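Local coordinates for bifunctional protein FolD (Thermus thermophilus, PDB 6V6Y) that probably oxidises 5,10-methylenetetrahydrofolate with NADP and then hydrolyses the methenyl product to 10-formyltetrahydrofolate, as a homodimer in one-carbon metabolism, at residues 28-40 / 58-70. Sequence-based numbering, arbitrary orientation.
Sequences FTPSLRVIRLGED and GYRSQVEVYPEDL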
ATOM      1  N   PHE A  28      23.977   6.615 -23.918  1.00 84.91           N
ATOM      2  CA  PHE A  28      24.319   7.450 -22.779  1.00 78.81           C
ATOM      3  C   PHE A  28      24.767   6.623 -21.572  1.00 76.04           C
ATOM      4  O   PHE A  28      24.874   5.391 -21.610  1.00 76.21           O
ATOM      5  CB  PHE A  28      23.116   8.302 -22.389  1.00 78.34           C
ATOM      6  CG  PHE A  28      21.990   7.509 -21.761  1.00 80.29           C
ATOM      7  CD1 PHE A  28      21.170   6.697 -22.535  1.00 80.63           C
ATOM      8  CD2 PHE A  28      21.753   7.576 -20.390  1.00 76.46           C
ATOM      9  CE1 PHE A  28      20.132   5.971 -21.956  1.00 79.15           C
ATOM     10  CE2 PHE A  28      20.720   6.857 -19.808  1.00 70.99           C
ATOM     11  CZ  PHE A  28      19.911   6.054 -20.591  1.00 73.84           C
ATOM     12  N   THR A  29      25.019   7.331 -20.472  1.00 68.40           N
ATOM     13  CA  THR A  29      25.274   6.727 -19.178  1.00 70.62           C
ATOM     14  C   THR A  29      24.364   7.370 -18.133  1.00 67.04           C
ATOM     15  O   THR A  29      24.089   8.580 -18.206  1.00 64.57           O
ATOM     16  CB  THR A  29      26.761   6.872 -18.801  1.00 64.49           C
ATOM     17  OG1 THR A  29      27.071   6.034 -17.678  1.00 66.98           O
ATOM     18  CG2 THR A  29      27.112   8.303 -18.484  1.00 62.60           C
ATOM     19  N   PRO A  30      23.832   6.587 -17.186  1.00 61.03           N
ATOM     20  CA  PRO A  30      22.929   7.167 -16.183  1.00 57.96           C
ATOM     21  C   PRO A  30      23.691   8.054 -15.216  1.00 54.01           C
ATOM     22  O   PRO A  30      24.887   7.862 -14.959  1.00 46.75           O
ATOM     23  CB  PRO A  30      22.334   5.943 -15.467  1.00 55.62           C
ATOM     24  CG  PRO A  30      22.729   4.750 -16.285  1.00 58.55           C
ATOM     25  CD  PRO A  30      23.990   5.136 -17.009  1.00 60.67           C
ATOM     26  N   SER A  31      22.975   9.035 -14.674  1.00 50.34           N
ATOM     27  CA  SER A  31      23.565  10.053 -13.817  1.00 51.20           C
ATOM     28  C   SER A  31      22.783  10.110 -12.510  1.00 47.97           C
ATOM     29  O   SER A  31      21.572  10.357 -12.519  1.00 49.97           O
ATOM     30  CB  SER A  31      23.562  11.413 -14.526  1.00 50.18           C
ATOM     31  OG  SER A  31      23.957  12.458 -13.654  1.00 47.09           O
ATOM     32  N   LEU A  32      23.477   9.914 -11.394  1.00 44.11           N
ATOM     33  CA  LEU A  32      22.865   9.865 -10.071  1.00 47.22           C
ATOM     34  C   LEU A  32      23.351  11.040  -9.229  1.00 46.75           C
ATOM     35  O   LEU A  32      24.557  11.301  -9.156  1.00 47.03           O
ATOM     36  CB  LEU A  32      23.198   8.535  -9.375  1.00 45.57           C
ATOM     37  CG  LEU A  32      22.842   8.345  -7.892  1.00 43.35           C
ATOM     38  CD1 LEU A  32      21.327   8.230  -7.670  1.00 43.08           C
ATOM     39  CD2 LEU A  32      23.568   7.115  -7.335  1.00 40.84           C
ATOM     40  N   ARG A  33      22.418  11.752  -8.601  1.00 42.64           N
ATOM     41  CA  ARG A  33      22.754  12.779  -7.627  1.00 42.04           C
ATOM     42  C   ARG A  33      22.295  12.336  -6.248  1.00 45.10           C
ATOM     43  O   ARG A  33      21.117  12.027  -6.054  1.00 45.94           O
ATOM     44  CB  ARG A  33      22.095  14.114  -7.958  1.00 41.96           C
ATOM     45  CG  ARG A  33      22.699  14.831  -9.091  1.00 45.12           C
ATOM     46  CD  ARG A  33      24.173  15.116  -8.888  1.00 47.38           C
ATOM     47  NE  ARG A  33      24.738  15.406 -10.192  1.00 49.39           N
ATOM     48  CZ  ARG A  33      24.728  16.618 -10.738  1.00 53.23           C
ATOM     49  NH1 ARG A  33      24.213  17.639 -10.055  1.00 48.09           N
ATOM     50  NH2 ARG A  33      25.247  16.809 -11.950  1.00 53.47           N
ATOM     51  N   VAL A  34      23.210  12.351  -5.292  1.00 42.06           N
ATOM     52  CA  VAL A  34      22.913  12.003  -3.917  1.00 46.00           C
ATOM     53  C   VAL A  34      23.148  13.236  -3.064  1.00 47.21           C
ATOM     54  O   VAL A  34      24.248  13.806  -3.076  1.00 45.96           O
ATOM     55  CB  VAL A  34      23.767  10.823  -3.439  1.00 47.01           C
ATOM     56  CG1 VAL A  34      23.426  10.495  -1.996  1.00 46.47           C
ATOM     57  CG2 VAL A  34      23.529   9.632  -4.349  1.00 44.20           C
ATOM     58  N   ILE A  35      22.118  13.641  -2.321  1.00 45.13           N
ATOM     59  CA  ILE A  35      22.149  14.815  -1.459  1.00 47.41           C
ATOM     60  C   ILE A  35      22.264  14.354  -0.015  1.00 49.85           C
ATOM     61  O   ILE A  35      21.500  13.486   0.425  1.00 49.42           O
ATOM     62  CB  ILE A  35      20.887  15.678  -1.642  1.00 49.27           C
ATOM     63  CG1 ILE A  35      20.816  16.255  -3.058  1.00 47.09           C
ATOM     64  CG2 ILE A  35      20.844  16.778  -0.599  1.00 46.91           C
ATOM     65  CD1 ILE A  35      19.487  16.954  -3.359  1.00 42.11           C
ATOM     66  N   ARG A  36      23.196  14.950   0.730  1.00 47.34           N
ATOM     67  CA  ARG A  36      23.335  14.688   2.157  1.00 46.60           C
ATOM     68  C   ARG A  36      23.467  16.013   2.896  1.00 51.43           C
ATOM     69  O   ARG A  36      24.236  16.890   2.478  1.00 49.54           O
ATOM     70  CB  ARG A  36      24.545  13.790   2.459  1.00 46.80           C
ATOM     71  CG  ARG A  36      25.067  13.952   3.879  1.00 48.91           C
ATOM     72  CD  ARG A  36      26.035  12.846   4.300  1.00 48.00           C
ATOM     73  NE  ARG A  36      27.275  12.821   3.519  1.00 52.69           N
ATOM     74  CZ  ARG A  36      28.386  13.509   3.802  1.00 52.30           C
ATOM     75  NH1 ARG A  36      28.449  14.322   4.847  1.00 48.69           N
ATOM     76  NH2 ARG A  36      29.455  13.382   3.025  1.00 55.99           N
ATOM     77  N   LEU A  37      22.703  16.168   3.975  1.00 48.47           N
ATOM     78  CA  LEU A  37      22.835  17.297   4.885  1.00 51.15           C
ATOM     79  C   LEU A  37      23.558  16.825   6.140  1.00 53.76           C
ATOM     80  O   LEU A  37      23.232  15.765   6.680  1.00 53.92           O
ATOM     81  CB  LEU A  37      21.464  17.886   5.236  1.00 51.56           C
ATOM     82  CG  LEU A  37      20.974  18.996   4.293  1.00 52.36           C
ATOM     83  CD1 LEU A  37      20.632  18.440   2.905  1.00 50.57           C
ATOM     84  CD2 LEU A  37      19.788  19.770   4.863  1.00 53.19           C
ATOM     85  N   GLY A  38      24.563  17.588   6.583  1.00 53.07           N
ATOM     86  CA  GLY A  38      25.242  17.264   7.828  1.00 51.02           C
ATOM     87  C   GLY A  38      26.236  16.130   7.683  1.00 54.27           C
ATOM     88  O   GLY A  38      26.563  15.686   6.579  1.00 51.37           O
ATOM     89  N   GLU A  39      26.694  15.625   8.832  1.00 55.88           N
ATOM     90  CA  GLU A  39      27.820  14.700   8.884  1.00 57.15           C
ATOM     91  C   GLU A  39      27.517  13.469   9.746  1.00 60.33           C
ATOM     92  O   GLU A  39      28.401  12.944  10.432  1.00 56.26           O
ATOM     93  CB  GLU A  39      29.076  15.413   9.393  1.00 55.51           C
ATOM     94  CG  GLU A  39      29.589  16.550   8.480  1.00 55.56           C
ATOM     95  CD  GLU A  39      30.029  16.059   7.095  1.00 59.44           C
ATOM     96  OE1 GLU A  39      30.762  15.048   7.013  1.00 64.61           O
ATOM     97  OE2 GLU A  39      29.642  16.682   6.081  1.00 59.87           O
ATOM     98  N   ASP A  40      26.284  12.965   9.712  1.00 60.22           N
ATOM     99  CA  ASP A  40      25.970  11.761  10.480  1.00 64.30           C
ATOM    100  C   ASP A  40      26.841  10.601   9.993  1.00 61.37           C
ATOM    101  O   ASP A  40      26.845  10.295   8.790  1.00 58.59           O
ATOM    102  CB  ASP A  40      24.486  11.393  10.370  1.00 60.73           C
ATOM    103  CG  ASP A  40      24.179  10.000  10.944  1.00 63.22           C
ATOM    104  OD1 ASP A  40      24.667   9.687  12.050  1.00 63.20           O
ATOM    105  OD2 ASP A  40      23.457   9.215  10.283  1.00 60.86           O
ATOM    106  N   GLY A  58      30.246   2.710 -13.828  1.00 49.00           N
ATOM    107  CA  GLY A  58      30.353   3.657 -14.920  1.00 47.84           C
ATOM    108  C   GLY A  58      29.314   4.759 -14.935  1.00 56.26           C
ATOM    109  O   GLY A  58      29.242   5.507 -15.919  1.00 50.65           O
ATOM    110  N   TYR A  59      28.502   4.880 -13.888  1.00 52.94           N
ATOM    111  CA  TYR A  59      27.541   5.968 -13.821  1.00 53.11           C
ATOM    112  C   TYR A  59      28.263   7.293 -13.607  1.00 51.10           C
ATOM    113  O   TYR A  59      29.365   7.347 -13.052  1.00 47.14           O
ATOM    114  CB  TYR A  59      26.556   5.761 -12.665  1.00 49.25           C
ATOM    115  CG  TYR A  59      25.528   4.658 -12.822  1.00 50.57           C
ATOM    116  CD1 TYR A  59      25.554   3.781 -13.899  1.00 51.19           C
ATOM    117  CD2 TYR A  59      24.528   4.486 -11.859  1.00 50.96           C
ATOM    118  CE1 TYR A  59      24.612   2.767 -14.022  1.00 52.18           C
ATOM    119  CE2 TYR A  59      23.580   3.483 -11.974  1.00 47.98           C
ATOM    120  CZ  TYR A  59      23.626   2.623 -13.050  1.00 51.56           C
ATOM    121  OH  TYR A  59      22.678   1.629 -13.154  1.00 46.94           O
ATOM    122  N   ARG A  60      27.622   8.375 -14.034  1.00 49.12           N
ATOM    123  CA  ARG A  60      27.958   9.691 -13.506  1.00 48.18           C
ATOM    124  C   ARG A  60      27.320   9.780 -12.120  1.00 49.56           C
ATOM    125  O   ARG A  60      26.091   9.740 -11.993  1.00 48.64           O
ATOM    126  CB  ARG A  60      27.461  10.798 -14.435  1.00 53.45           C
ATOM    127  CG  ARG A  60      27.812  10.611 -15.935  1.00 61.67           C
ATOM    128  CD  ARG A  60      27.233  11.740 -16.847  1.00 65.30           C
ATOM    129  NE  ARG A  60      25.827  11.506 -17.240  1.00 68.45           N
ATOM    130  CZ  ARG A  60      25.022  12.418 -17.807  1.00 72.11           C
ATOM    131  NH1 ARG A  60      25.470  13.645 -18.056  1.00 75.07           N
ATOM    132  NH2 ARG A  60      23.757  12.114 -18.114  1.00 69.08           N
ATOM    133  N   SER A  61      28.135   9.855 -11.074  1.00 46.17           N
ATOM    134  CA  SER A  61      27.616   9.881  -9.719  1.00 45.71           C
ATOM    135  C   SER A  61      28.242  11.024  -8.942  1.00 44.87           C
ATOM    136  O   SER A  61      29.465  11.179  -8.919  1.00 37.80           O
ATOM    137  CB  SER A  61      27.869   8.560  -8.986  1.00 46.91           C
ATOM    138  OG  SER A  61      27.526   8.680  -7.608  1.00 44.04           O
ATOM    139  N   GLN A  62      27.411  11.777  -8.244  1.00 42.61           N
ATOM    140  CA  GLN A  62      27.895  12.979  -7.605  1.00 44.03           C
ATOM    141  C   GLN A  62      27.173  13.121  -6.274  1.00 46.76           C
ATOM    142  O   GLN A  62      25.943  13.036  -6.225  1.00 47.00           O
ATOM    143  CB  GLN A  62      27.653  14.165  -8.559  1.00 48.51           C
ATOM    144  CG  GLN A  62      28.631  15.307  -8.484  1.00 51.86           C
ATOM    145  CD  GLN A  62      30.084  14.860  -8.371  1.00 52.24           C
ATOM    146  OE1 GLN A  62      30.704  15.092  -7.335  1.00 55.91           O
ATOM    147  NE2 GLN A  62      30.653  14.288  -9.443  1.00 42.82           N
ATOM    148  N   VAL A  63      27.929  13.304  -5.194  1.00 47.99           N
ATOM    149  CA  VAL A  63      27.362  13.549  -3.868  1.00 47.46           C
ATOM    150  C   VAL A  63      27.397  15.051  -3.612  1.00 46.74           C
ATOM    151  O   VAL A  63      28.457  15.681  -3.717  1.00 50.86           O
ATOM    152  CB  VAL A  63      28.131  12.789  -2.773  1.00 46.22           C
ATOM    153  CG1 VAL A  63      27.525  13.074  -1.394  1.00 46.63           C
ATOM    154  CG2 VAL A  63      28.137  11.294  -3.055  1.00 47.41           C
ATOM    155  N   GLU A  64      26.246  15.637  -3.297  1.00 46.53           N
ATOM    156  CA  GLU A  64      26.172  17.051  -2.933  1.00 46.62           C
ATOM    157  C   GLU A  64      25.975  17.123  -1.429  1.00 47.16           C
ATOM    158  O   GLU A  64      24.901  16.789  -0.923  1.00 46.76           O
ATOM    159  CB  GLU A  64      25.046  17.777  -3.664  1.00 41.61           C
ATOM    160  CG  GLU A  64      25.002  17.505  -5.132  1.00 42.94           C
ATOM    161  CD  GLU A  64      24.072  18.443  -5.870  1.00 45.37           C
ATOM    162  OE1 GLU A  64      24.066  18.388  -7.123  1.00 47.69           O
ATOM    163  OE2 GLU A  64      23.347  19.230  -5.205  1.00 48.99           O
ATOM    164  N   VAL A  65      27.020  17.524  -0.720  1.00 49.73           N
ATOM    165  CA  VAL A  65      26.989  17.659   0.728  1.00 45.66           C
ATOM    166  C   VAL A  65      26.698  19.109   1.059  1.00 50.16           C
ATOM    167  O   VAL A  65      27.355  20.019   0.533  1.00 49.47           O
ATOM    168  CB  VAL A  65      28.313  17.215   1.364  1.00 46.89           C
ATOM    169  CG1 VAL A  65      28.209  17.319   2.868  1.00 50.18           C
ATOM    170  CG2 VAL A  65      28.646  15.804   0.942  1.00 46.55           C
ATOM    171  N   TYR A  66      25.711  19.329   1.917  1.00 47.43           N
ATOM    172  CA  TYR A  66      25.386  20.649   2.415  1.00 45.74           C
ATOM    173  C   TYR A  66      25.557  20.683   3.930  1.00 49.50           C
ATOM    174  O   TYR A  66      25.641  19.632   4.579  1.00 49.15           O
ATOM    175  CB  TYR A  66      23.956  21.029   2.012  1.00 45.55           C
ATOM    176  CG  TYR A  66      23.800  21.118   0.515  1.00 48.40           C
ATOM    177  CD1 TYR A  66      23.436  19.996  -0.223  1.00 45.42           C
ATOM    178  CD2 TYR A  66      24.057  22.318  -0.170  1.00 47.30           C
ATOM    179  CE1 TYR A  66      23.308  20.055  -1.597  1.00 47.96           C
ATOM    180  CE2 TYR A  66      23.932  22.392  -1.560  1.00 44.46           C
ATOM    181  CZ  TYR A  66      23.556  21.251  -2.263  1.00 48.48           C
ATOM    182  OH  TYR A  66      23.424  21.280  -3.631  1.00 43.89           O
ATOM    183  N   PRO A  67      25.656  21.873   4.522  1.00 49.24           N
ATOM    184  CA  PRO A  67      25.680  21.955   5.987  1.00 53.30           C
ATOM    185  C   PRO A  67      24.396  21.410   6.599  1.00 55.24           C
ATOM    186  O   PRO A  67      23.340  21.339   5.966  1.00 52.92           O
ATOM    187  CB  PRO A  67      25.839  23.455   6.262  1.00 52.35           C
ATOM    188  CG  PRO A  67      25.470  24.129   4.983  1.00 55.50           C
ATOM    189  CD  PRO A  67      25.865  23.187   3.898  1.00 52.70           C
ATOM    190  N   GLU A  68      24.509  21.008   7.859  1.00 57.21           N
ATOM    191  CA  GLU A  68      23.347  20.510   8.582  1.00 55.20           C
ATOM    192  C   GLU A  68      22.237  21.556   8.658  1.00 57.86           C
ATOM    193  O   GLU A  68      21.050  21.220   8.556  1.00 59.94           O
ATOM    194  CB  GLU A  68      23.778  20.068   9.975  1.00 57.70           C
ATOM    195  CG  GLU A  68      22.668  20.037  10.986  1.00 67.41           C
ATOM    196  CD  GLU A  68      22.729  18.807  11.857  1.00 69.47           C
ATOM    197  OE1 GLU A  68      23.850  18.292  12.078  1.00 71.87           O
ATOM    198  OE2 GLU A  68      21.653  18.357  12.318  1.00 73.77           O
ATOM    199  N   ASP A  69      22.596  22.831   8.818  1.00 56.11           N
ATOM    200  CA  ASP A  69      21.618  23.897   9.001  1.00 55.36           C
ATOM    201  C   ASP A  69      21.122  24.484   7.688  1.00 56.54           C
ATOM    202  O   ASP A  69      20.617  25.615   7.677  1.00 55.98           O
ATOM    203  CB  ASP A  69      22.186  25.006   9.903  1.00 57.24           C
ATOM    204  CG  ASP A  69      23.316  25.812   9.241  1.00 65.44           C
ATOM    205  OD1 ASP A  69      23.717  25.507   8.094  1.00 65.23           O
ATOM    206  OD2 ASP A  69      23.814  26.765   9.884  1.00 65.19           O
ATOM    207  N   LEU A  70      21.262  23.761   6.586  1.00 55.01           N
ATOM    208  CA  LEU A  70      20.680  24.231   5.342  1.00 54.01           C
ATOM    209  C   LEU A  70      19.175  24.426   5.531  1.00 57.68           C
ATOM    210  O   LEU A  70      18.507  23.545   6.088  1.00 60.59           O
ATOM    211  CB  LEU A  70      20.957  23.245   4.211  1.00 48.96           C
ATOM    212  CG  LEU A  70      20.474  23.697   2.830  1.00 48.88           C
ATOM    213  CD1 LEU A  70      21.464  24.665   2.200  1.00 50.01           C
ATOM    214  CD2 LEU A  70      20.243  22.508   1.914  1.00 48.41           C
TER
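Pro-30 lays its CG on one face of the Tyr-59 ring, a CH-pi contact 4.0 Å from CG to the ring centroid, where the puckered proline lies tightly over the flat phenol; Tyr-59 OH bonds to Met-266 O. Beyond it, strands 31-37 and 60-66 run parallel, joined by backbone hydrogen bonds from Arg-60 N to Pro-30 O through to Gly-38 N and Tyr-66 O. At the far end Leu-37 CD2 packs on Leu-70 CB at 3.7 Å. Branched Val-34 suits its buried face, beside Val-63. On the other face Arg-33, bent at chi2 (-58°), turns NH1 to Glu-64 OE1, a salt bridge of 3.0 Å whose acceptor also pairs with Arg-78. Tyr-66 OH donates to Glu-64 OE2 at 2.6 Å, holding the carboxylate at both oxygens. Strand 60-66 is the looser, solvent side, Gln-62 exposed on one face and Val-65 on the other; Val-65 CG2 lies over the guanidinium of buried Arg-36, 3.3 Å from NH2, while NH1 bonds in plane to Gly-38 O and, more weakly, meets Glu-39 OE2 in a salt bridge. Gly-38, at positive phi (78°), lets the chain turn close past Glu-68. With helix 41-57 between them, the strands form a beta-alpha-beta unit: that helix covers the Arg-36 and Val-63 face, helix 257-276 meets Leu-32 and Tyr-59, helix 72-84 the Arg-33 face, and strand 90-93 flanks 31-37.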